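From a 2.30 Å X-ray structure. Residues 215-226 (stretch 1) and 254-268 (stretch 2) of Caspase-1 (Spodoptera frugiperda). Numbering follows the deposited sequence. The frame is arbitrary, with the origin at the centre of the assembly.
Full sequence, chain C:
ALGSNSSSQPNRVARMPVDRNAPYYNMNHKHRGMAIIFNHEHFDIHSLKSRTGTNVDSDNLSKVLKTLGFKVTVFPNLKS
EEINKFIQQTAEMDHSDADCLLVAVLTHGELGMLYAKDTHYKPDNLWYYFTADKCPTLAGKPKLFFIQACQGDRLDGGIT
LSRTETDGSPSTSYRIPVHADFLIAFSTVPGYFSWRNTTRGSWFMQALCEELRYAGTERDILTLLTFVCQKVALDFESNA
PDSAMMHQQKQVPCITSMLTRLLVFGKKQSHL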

ATOM      1  N   ALA C 215       0.726 -21.094   3.944  1.00 38.20           N
ATOM      2  CA  ALA C 215       0.305 -21.030   2.540  1.00 36.16           C
ATOM      3  C   ALA C 215       1.255 -20.305   1.594  1.00 34.20           C
ATOM      4  O   ALA C 215       0.862 -19.954   0.465  1.00 29.45           O
ATOM      5  CB  ALA C 215      -1.107 -20.396   2.457  1.00 33.72           C
ATOM      6  N   GLY C 216       2.495 -20.106   2.049  1.00 32.34           N
ATOM      7  CA  GLY C 216       3.495 -19.388   1.270  1.00 32.65           C
ATOM      8  C   GLY C 216       3.743 -19.835  -0.162  1.00 34.07           C
ATOM      9  O   GLY C 216       4.163 -19.044  -1.036  1.00 34.97           O
ATOM     10  N   THR C 217       3.455 -21.100  -0.426  1.00 33.54           N
ATOM     11  CA  THR C 217       3.668 -21.671  -1.752  1.00 30.92           C
ATOM     12  C   THR C 217       2.483 -21.522  -2.685  1.00 30.51           C
ATOM     13  O   THR C 217       2.646 -21.441  -3.890  1.00 28.59           O
ATOM     14  CB  THR C 217       3.954 -23.194  -1.650  1.00 32.33           C
ATOM     15  OG1 THR C 217       5.102 -23.438  -0.811  1.00 32.20           O
ATOM     16  CG2 THR C 217       4.221 -23.745  -3.016  1.00 37.82           C
ATOM     17  N   GLU C 218       1.286 -21.454  -2.119  1.00 32.37           N
ATOM     18  CA  GLU C 218       0.074 -21.446  -2.922  1.00 34.30           C
ATOM     19  C   GLU C 218      -0.781 -20.229  -2.964  1.00 32.98           C
ATOM     20  O   GLU C 218      -1.633 -20.131  -3.839  1.00 34.87           O
ATOM     21  CB  GLU C 218      -0.837 -22.578  -2.466  1.00 36.42           C
ATOM     22  CG  GLU C 218      -0.121 -23.852  -2.154  1.00 45.86           C
ATOM     23  CD  GLU C 218      -0.715 -24.567  -0.940  1.00 51.24           C
ATOM     24  OE1 GLU C 218      -0.493 -24.084   0.210  1.00 51.79           O
ATOM     25  OE2 GLU C 218      -1.402 -25.601  -1.154  1.00 49.66           O
ATOM     26  N   ARG C 219      -0.597 -19.313  -2.029  1.00 30.45           N
ATOM     27  CA  ARG C 219      -1.458 -18.146  -1.978  1.00 27.47           C
ATOM     28  C   ARG C 219      -0.770 -16.922  -2.565  1.00 28.83           C
ATOM     29  O   ARG C 219       0.434 -16.777  -2.404  1.00 25.38           O
ATOM     30  CB  ARG C 219      -1.826 -17.961  -0.523  1.00 26.65           C
ATOM     31  CG  ARG C 219      -2.568 -16.750  -0.147  1.00 30.20           C
ATOM     32  CD  ARG C 219      -3.059 -16.955   1.273  1.00 32.76           C
ATOM     33  NE  ARG C 219      -4.130 -17.944   1.299  1.00 39.21           N
ATOM     34  CZ  ARG C 219      -4.691 -18.457   2.394  1.00 40.44           C
ATOM     35  NH1 ARG C 219      -4.295 -18.099   3.619  1.00 38.61           N
ATOM     36  NH2 ARG C 219      -5.684 -19.330   2.246  1.00 42.60           N
ATOM     37  N   ASP C 220      -1.510 -16.056  -3.272  1.00 27.63           N
ATOM     38  CA  ASP C 220      -0.870 -14.861  -3.808  1.00 28.18           C
ATOM     39  C   ASP C 220      -0.509 -13.897  -2.640  1.00 27.13           C
ATOM     40  O   ASP C 220      -1.189 -13.859  -1.586  1.00 24.40           O
ATOM     41  CB  ASP C 220      -1.733 -14.202  -4.883  1.00 27.67           C
ATOM     42  CG  ASP C 220      -2.832 -13.328  -4.316  1.00 32.85           C
ATOM     43  OD1 ASP C 220      -2.534 -12.153  -3.989  1.00 32.37           O
ATOM     44  OD2 ASP C 220      -3.983 -13.830  -4.199  1.00 33.04           O
ATOM     45  N   ILE C 221       0.588 -13.169  -2.861  1.00 23.90           N
ATOM     46  CA  ILE C 221       1.201 -12.280  -1.890  1.00 23.29           C
ATOM     47  C   ILE C 221       0.239 -11.274  -1.252  1.00 22.05           C
ATOM     48  O   ILE C 221       0.198 -11.148  -0.018  1.00 19.15           O
ATOM     49  CB  ILE C 221       2.500 -11.583  -2.526  1.00 26.11           C
ATOM     50  CG1 ILE C 221       3.471 -11.138  -1.419  1.00 27.89           C
ATOM     51  CG2 ILE C 221       2.128 -10.334  -3.317  1.00 24.15           C
ATOM     52  CD1 ILE C 221       3.702 -12.171  -0.386  1.00 26.04           C
ATOM     53  N   LEU C 222      -0.563 -10.589  -2.067  1.00 20.73           N
ATOM     54  CA  LEU C 222      -1.510  -9.640  -1.495  1.00 20.32           C
ATOM     55  C   LEU C 222      -2.533 -10.337  -0.574  1.00 21.42           C
ATOM     56  O   LEU C 222      -2.784  -9.861   0.532  1.00 19.47           O
ATOM     57  CB  LEU C 222      -2.172  -8.804  -2.604  1.00 14.81           C
ATOM     58  CG  LEU C 222      -1.105  -7.881  -3.258  1.00 19.22           C
ATOM     59  CD1 LEU C 222      -1.764  -6.888  -4.189  1.00 12.90           C
ATOM     60  CD2 LEU C 222      -0.295  -7.116  -2.175  1.00 14.14           C
ATOM     61  N   THR C 223      -3.055 -11.499  -0.988  1.00 22.56           N
ATOM     62  CA  THR C 223      -4.029 -12.220  -0.172  1.00 22.21           C
ATOM     63  C   THR C 223      -3.395 -12.699   1.115  1.00 21.94           C
ATOM     64  O   THR C 223      -3.999 -12.674   2.198  1.00 22.73           O
ATOM     65  CB  THR C 223      -4.593 -13.418  -0.923  1.00 24.00           C
ATOM     66  OG1 THR C 223      -5.346 -12.944  -2.053  1.00 25.04           O
ATOM     67  CG2 THR C 223      -5.490 -14.252  -0.009  1.00 20.63           C
ATOM     68  N   LEU C 224      -2.152 -13.110   0.979  1.00 21.97           N
ATOM     69  CA  LEU C 224      -1.370 -13.603   2.099  1.00 24.51           C
ATOM     70  C   LEU C 224      -1.121 -12.483   3.126  1.00 23.70           C
ATOM     71  O   LEU C 224      -1.287 -12.690   4.306  1.00 20.45           O
ATOM     72  CB  LEU C 224      -0.050 -14.141   1.570  1.00 23.49           C
ATOM     73  CG  LEU C 224       0.702 -14.972   2.591  1.00 31.33           C
ATOM     74  CD1 LEU C 224       1.291 -16.224   1.879  1.00 33.20           C
ATOM     75  CD2 LEU C 224       1.769 -14.115   3.262  1.00 25.69           C
ATOM     76  N   LEU C 225      -0.711 -11.301   2.647  1.00 22.42           N
ATOM     77  CA  LEU C 225      -0.457 -10.183   3.530  1.00 20.11           C
ATOM     78  C   LEU C 225      -1.785  -9.664   4.103  1.00 20.21           C
ATOM     79  O   LEU C 225      -1.787  -9.063   5.172  1.00 16.26           O
ATOM     80  CB  LEU C 225       0.349  -9.086   2.799  1.00 18.99           C
ATOM     81  CG  LEU C 225       1.816  -9.524   2.574  1.00 16.55           C
ATOM     82  CD1 LEU C 225       2.638  -8.472   1.798  1.00 12.64           C
ATOM     83  CD2 LEU C 225       2.429  -9.824   3.954  1.00 18.63           C
ATOM     84  N   THR C 226      -2.913  -9.923   3.416  1.00 18.38           N
ATOM     85  CA  THR C 226      -4.202  -9.520   3.962  1.00 17.89           C
ATOM     86  C   THR C 226      -4.428 -10.357   5.243  1.00 21.00           C
ATOM     87  O   THR C 226      -4.806  -9.825   6.285  1.00 20.92           O
ATOM     88  CB  THR C 226      -5.331  -9.790   3.010  1.00 17.18           C
ATOM     89  OG1 THR C 226      -5.278  -8.844   1.941  1.00 20.99           O
ATOM     90  CG2 THR C 226      -6.665  -9.653   3.713  1.00 16.46           C
ATOM     91  N   CYS C 254       0.777  -2.036   7.275  1.00 23.48           N
ATOM     92  CA  CYS C 254       0.520  -1.132   6.139  1.00 21.21           C
ATOM     93  C   CYS C 254       1.258  -1.744   4.920  1.00 19.75           C
ATOM     94  O   CYS C 254       2.487  -1.798   4.850  1.00 19.26           O
ATOM     95  CB  CYS C 254       1.044   0.278   6.482  1.00 24.39           C
ATOM     96  SG  CYS C 254       0.530   1.538   5.266  1.00 26.06           S
ATOM     97  N   ILE C 255       0.478  -2.228   3.967  1.00 18.94           N
ATOM     98  CA  ILE C 255       1.003  -2.916   2.802  1.00 13.92           C
ATOM     99  C   ILE C 255       0.899  -1.997   1.629  1.00 15.29           C
ATOM    100  O   ILE C 255      -0.221  -1.634   1.236  1.00 13.93           O
ATOM    101  CB  ILE C 255       0.120  -4.165   2.459  1.00 16.83           C
ATOM    102  CG1 ILE C 255      -0.140  -5.002   3.723  1.00 17.31           C
ATOM    103  CG2 ILE C 255       0.800  -5.004   1.442  1.00 15.03           C
ATOM    104  CD1 ILE C 255       1.162  -5.362   4.475  1.00 15.46           C
ATOM    105  N   THR C 256       2.048  -1.653   1.047  1.00 13.23           N
ATOM    106  CA  THR C 256       2.080  -0.757  -0.109  1.00 16.72           C
ATOM    107  C   THR C 256       2.485  -1.547  -1.332  1.00 17.07           C
ATOM    108  O   THR C 256       3.568  -2.133  -1.386  1.00 16.97           O
ATOM    109  CB  THR C 256       3.062   0.441   0.113  1.00 18.18           C
ATOM    110  OG1 THR C 256       2.679   1.158   1.300  1.00 21.86           O
ATOM    111  CG2 THR C 256       3.018   1.426  -1.076  1.00 18.03           C
ATOM    112  N   SER C 257       1.609  -1.559  -2.323  1.00 16.82           N
ATOM    113  CA  SER C 257       1.880  -2.333  -3.508  1.00 19.00           C
ATOM    114  C   SER C 257       1.812  -1.572  -4.813  1.00 19.26           C
ATOM    115  O   SER C 257       0.867  -0.783  -5.054  1.00 17.98           O
ATOM    116  CB  SER C 257       0.922  -3.553  -3.552  1.00 21.23           C
ATOM    117  OG  SER C 257       0.798  -4.148  -4.834  1.00 21.92           O
ATOM    118  N   MET C 258       2.860  -1.809  -5.616  1.00 18.95           N
ATOM    119  CA  MET C 258       3.010  -1.302  -6.975  1.00 19.06           C
ATOM    120  C   MET C 258       3.030  -2.547  -7.895  1.00 18.80           C
ATOM    121  O   MET C 258       3.385  -2.435  -9.070  1.00 19.85           O
ATOM    122  CB  MET C 258       4.333  -0.561  -7.171  1.00 20.16           C
ATOM    123  CG  MET C 258       4.325   0.902  -6.767  1.00 24.89           C
ATOM    124  SD  MET C 258       4.112   1.209  -5.016  1.00 33.99           S
ATOM    125  CE  MET C 258       5.516   0.583  -4.284  1.00 20.21           C
ATOM    126  N   LEU C 259       2.674  -3.719  -7.363  1.00 18.74           N
ATOM    127  CA  LEU C 259       2.670  -4.961  -8.151  1.00 19.45           C
ATOM    128  C   LEU C 259       1.723  -4.908  -9.334  1.00 20.17           C
ATOM    129  O   LEU C 259       0.551  -4.555  -9.206  1.00 21.87           O
ATOM    130  CB  LEU C 259       2.322  -6.161  -7.270  1.00 16.20           C
ATOM    131  CG  LEU C 259       3.318  -6.397  -6.127  1.00 19.07           C
ATOM    132  CD1 LEU C 259       2.951  -7.690  -5.469  1.00 14.62           C
ATOM    133  CD2 LEU C 259       4.826  -6.455  -6.614  1.00 14.77           C
ATOM    134  N   THR C 260       2.241  -5.237 -10.509  1.00 22.44           N
ATOM    135  CA  THR C 260       1.426  -5.215 -11.727  1.00 21.36           C
ATOM    136  C   THR C 260       0.895  -6.631 -12.101  1.00 24.10           C
ATOM    137  O   THR C 260       0.146  -6.809 -13.069  1.00 28.19           O
ATOM    138  CB  THR C 260       2.259  -4.655 -12.883  1.00 20.83           C
ATOM    139  OG1 THR C 260       3.408  -5.488 -13.064  1.00 20.28           O
ATOM    140  CG2 THR C 260       2.731  -3.215 -12.574  1.00 21.22           C
ATOM    141  N   ARG C 261       1.326  -7.643 -11.361  1.00 21.48           N
ATOM    142  CA  ARG C 261       0.877  -8.997 -11.597  1.00 22.76           C
ATOM    143  C   ARG C 261       0.725  -9.663 -10.222  1.00 22.98           C
ATOM    144  O   ARG C 261       1.141  -9.108  -9.203  1.00 19.53           O
ATOM    145  CB  ARG C 261       1.890  -9.777 -12.456  1.00 25.15           C
ATOM    146  CG  ARG C 261       2.325  -9.059 -13.742  1.00 21.89           C
ATOM    147  CD  ARG C 261       3.237  -9.961 -14.546  1.00 21.05           C
ATOM    148  NE  ARG C 261       3.871  -9.231 -15.644  1.00 23.65           N
ATOM    149  CZ  ARG C 261       3.220  -8.758 -16.710  1.00 24.24           C
ATOM    150  NH1 ARG C 261       1.895  -8.944 -16.861  1.00 19.20           N
ATOM    151  NH2 ARG C 261       3.889  -8.043 -17.602  1.00 24.00           N
ATOM    152  N   LEU C 262       0.105 -10.843 -10.201  1.00 23.62           N
ATOM    153  CA  LEU C 262      -0.106 -11.554  -8.960  1.00 25.01           C
ATOM    154  C   LEU C 262       1.160 -12.315  -8.659  1.00 22.94           C
ATOM    155  O   LEU C 262       1.855 -12.765  -9.559  1.00 23.15           O
ATOM    156  CB  LEU C 262      -1.296 -12.510  -9.070  1.00 25.08           C
ATOM    157  CG  LEU C 262      -2.718 -11.956  -9.179  1.00 25.41           C
ATOM    158  CD1 LEU C 262      -3.627 -13.097  -9.556  1.00 27.15           C
ATOM    159  CD2 LEU C 262      -3.206 -11.363  -7.863  1.00 24.08           C
ATOM    160  N   LEU C 263       1.460 -12.442  -7.386  1.00 21.38           N
ATOM    161  CA  LEU C 263       2.655 -13.168  -6.986  1.00 22.97           C
ATOM    162  C   LEU C 263       2.361 -14.435  -6.163  1.00 21.59           C
ATOM    163  O   LEU C 263       1.918 -14.376  -5.015  1.00 24.19           O
ATOM    164  CB  LEU C 263       3.619 -12.234  -6.212  1.00 20.65           C
ATOM    165  CG  LEU C 263       4.823 -12.900  -5.517  1.00 23.99           C
ATOM    166  CD1 LEU C 263       5.536 -13.888  -6.428  1.00 25.25           C
ATOM    167  CD2 LEU C 263       5.754 -11.835  -5.060  1.00 23.46           C
ATOM    168  N   VAL C 264       2.571 -15.585  -6.782  1.00 23.22           N
ATOM    169  CA  VAL C 264       2.410 -16.879  -6.128  1.00 22.35           C
ATOM    170  C   VAL C 264       3.779 -17.542  -6.242  1.00 22.83           C
ATOM    171  O   VAL C 264       4.291 -17.737  -7.344  1.00 24.71           O
ATOM    172  CB  VAL C 264       1.340 -17.699  -6.831  1.00 26.12           C
ATOM    173  CG1 VAL C 264       1.500 -19.173  -6.482  1.00 23.52           C
ATOM    174  CG2 VAL C 264      -0.042 -17.182  -6.408  1.00 24.72           C
ATOM    175  N   PHE C 265       4.407 -17.845  -5.114  1.00 24.46           N
ATOM    176  CA  PHE C 265       5.741 -18.434  -5.151  1.00 28.42           C
ATOM    177  C   PHE C 265       5.900 -19.784  -5.872  1.00 32.49           C
ATOM    178  O   PHE C 265       6.863 -19.966  -6.639  1.00 29.48           O
ATOM    179  CB  PHE C 265       6.334 -18.528  -3.732  1.00 26.43           C
ATOM    180  CG  PHE C 265       6.846 -17.201  -3.208  1.00 27.65           C
ATOM    181  CD1 PHE C 265       7.833 -16.496  -3.909  1.00 23.90           C
ATOM    182  CD2 PHE C 265       6.329 -16.646  -2.029  1.00 25.30           C
ATOM    183  CE1 PHE C 265       8.297 -15.252  -3.440  1.00 24.90           C
ATOM    184  CE2 PHE C 265       6.778 -15.405  -1.544  1.00 23.55           C
ATOM    185  CZ  PHE C 265       7.763 -14.700  -2.245  1.00 26.29           C
ATOM    186  N   GLY C 266       4.956 -20.702  -5.634  1.00 34.06           N
ATOM    187  CA  GLY C 266       5.025 -22.010  -6.247  1.00 36.74           C
ATOM    188  C   GLY C 266       6.105 -22.763  -5.521  1.00 38.48           C
ATOM    189  O   GLY C 266       6.482 -22.354  -4.443  1.00 38.74           O
ATOM    190  N   LYS C 267       6.579 -23.867  -6.080  1.00 41.88           N
ATOM    191  CA  LYS C 267       7.662 -24.604  -5.449  1.00 45.64           C
ATOM    192  C   LYS C 267       8.719 -24.688  -6.525  1.00 46.49           C
ATOM    193  O   LYS C 267       8.408 -24.937  -7.687  1.00 46.66           O
ATOM    194  CB  LYS C 267       7.253 -26.025  -5.066  1.00 47.69           C
ATOM    195  CG  LYS C 267       5.866 -26.166  -4.508  1.00 53.33           C
ATOM    196  CD  LYS C 267       5.637 -27.572  -3.935  1.00 55.95           C
ATOM    197  CE  LYS C 267       5.746 -27.583  -2.409  1.00 59.81           C
ATOM    198  NZ  LYS C 267       4.680 -26.752  -1.741  1.00 61.71           N
ATOM    199  N   LYS C 268       9.959 -24.443  -6.149  1.00 46.71           N
ATOM    200  CA  LYS C 268      11.045 -24.539  -7.096  1.00 48.56           C
ATOM    201  C   LYS C 268      11.162 -26.043  -7.477  1.00 51.60           C
ATOM    202  O   LYS C 268      11.098 -26.363  -8.703  1.00 52.32           O
ATOM    203  CB  LYS C 268      12.336 -24.026  -6.436  1.00 47.34           C
ATOM    204  CG  LYS C 268      12.259 -22.572  -5.924  1.00 45.97           C
ATOM    205  CD  LYS C 268      12.826 -21.546  -6.939  1.00 39.47           C
ATOM    206  CE  LYS C 268      12.040 -21.506  -8.225  1.00 37.44           C
ATOM    207  NZ  LYS C 268      12.504 -20.484  -9.192  1.00 32.46           N
TER
HETATM  208  O   HOH W   1      -0.252 -10.999  -5.614  1.00 24.50           O

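What fills the space between the helix and the strand? The two run nearly antiparallel, their axes 10.1 Å apart at closest approach, and side chains occupy the gap. Ile255 points toward the helix and its CG2 meets Leu225 CD1 at 3.9 Å and Leu222 CD2 at 4.3 Å, so one methyl is touched by two leucines. Leu222 also reaches Ser257, CD1 to OG, at 3.8 Å.

Where does Ile221 fit? It projects toward the second stretch, and its CG2 lies 3.5 Å from Leu259 CD1 and 3.8 Å from Leu263 CB, a single methyl in touch with both leucines.

How is the start of the helix held? Ile221 N donates to Leu263 O at 2.8 Å, and Asp220 CA makes a CA-H...O contact with the same oxygen at 3.1 Å. Asp220 caps the helix by accepting from Thr223 N at OD1, 3.1 Å. A water bridges the stretches, donating to Asp220 OD1 and accepting from Leu263 N.

What shapes the other end? Gly266 N donates to Thr217 O at 3.0 Å; its positive phi suits glycine. Val264 CG1 packs 3.6 Å from that oxygen, while Gly216 O meets the edge of the Phe265 ring, 3.4 Å from CD2. Thr217 CG2 presses against Lys267 CG at 3.3 Å.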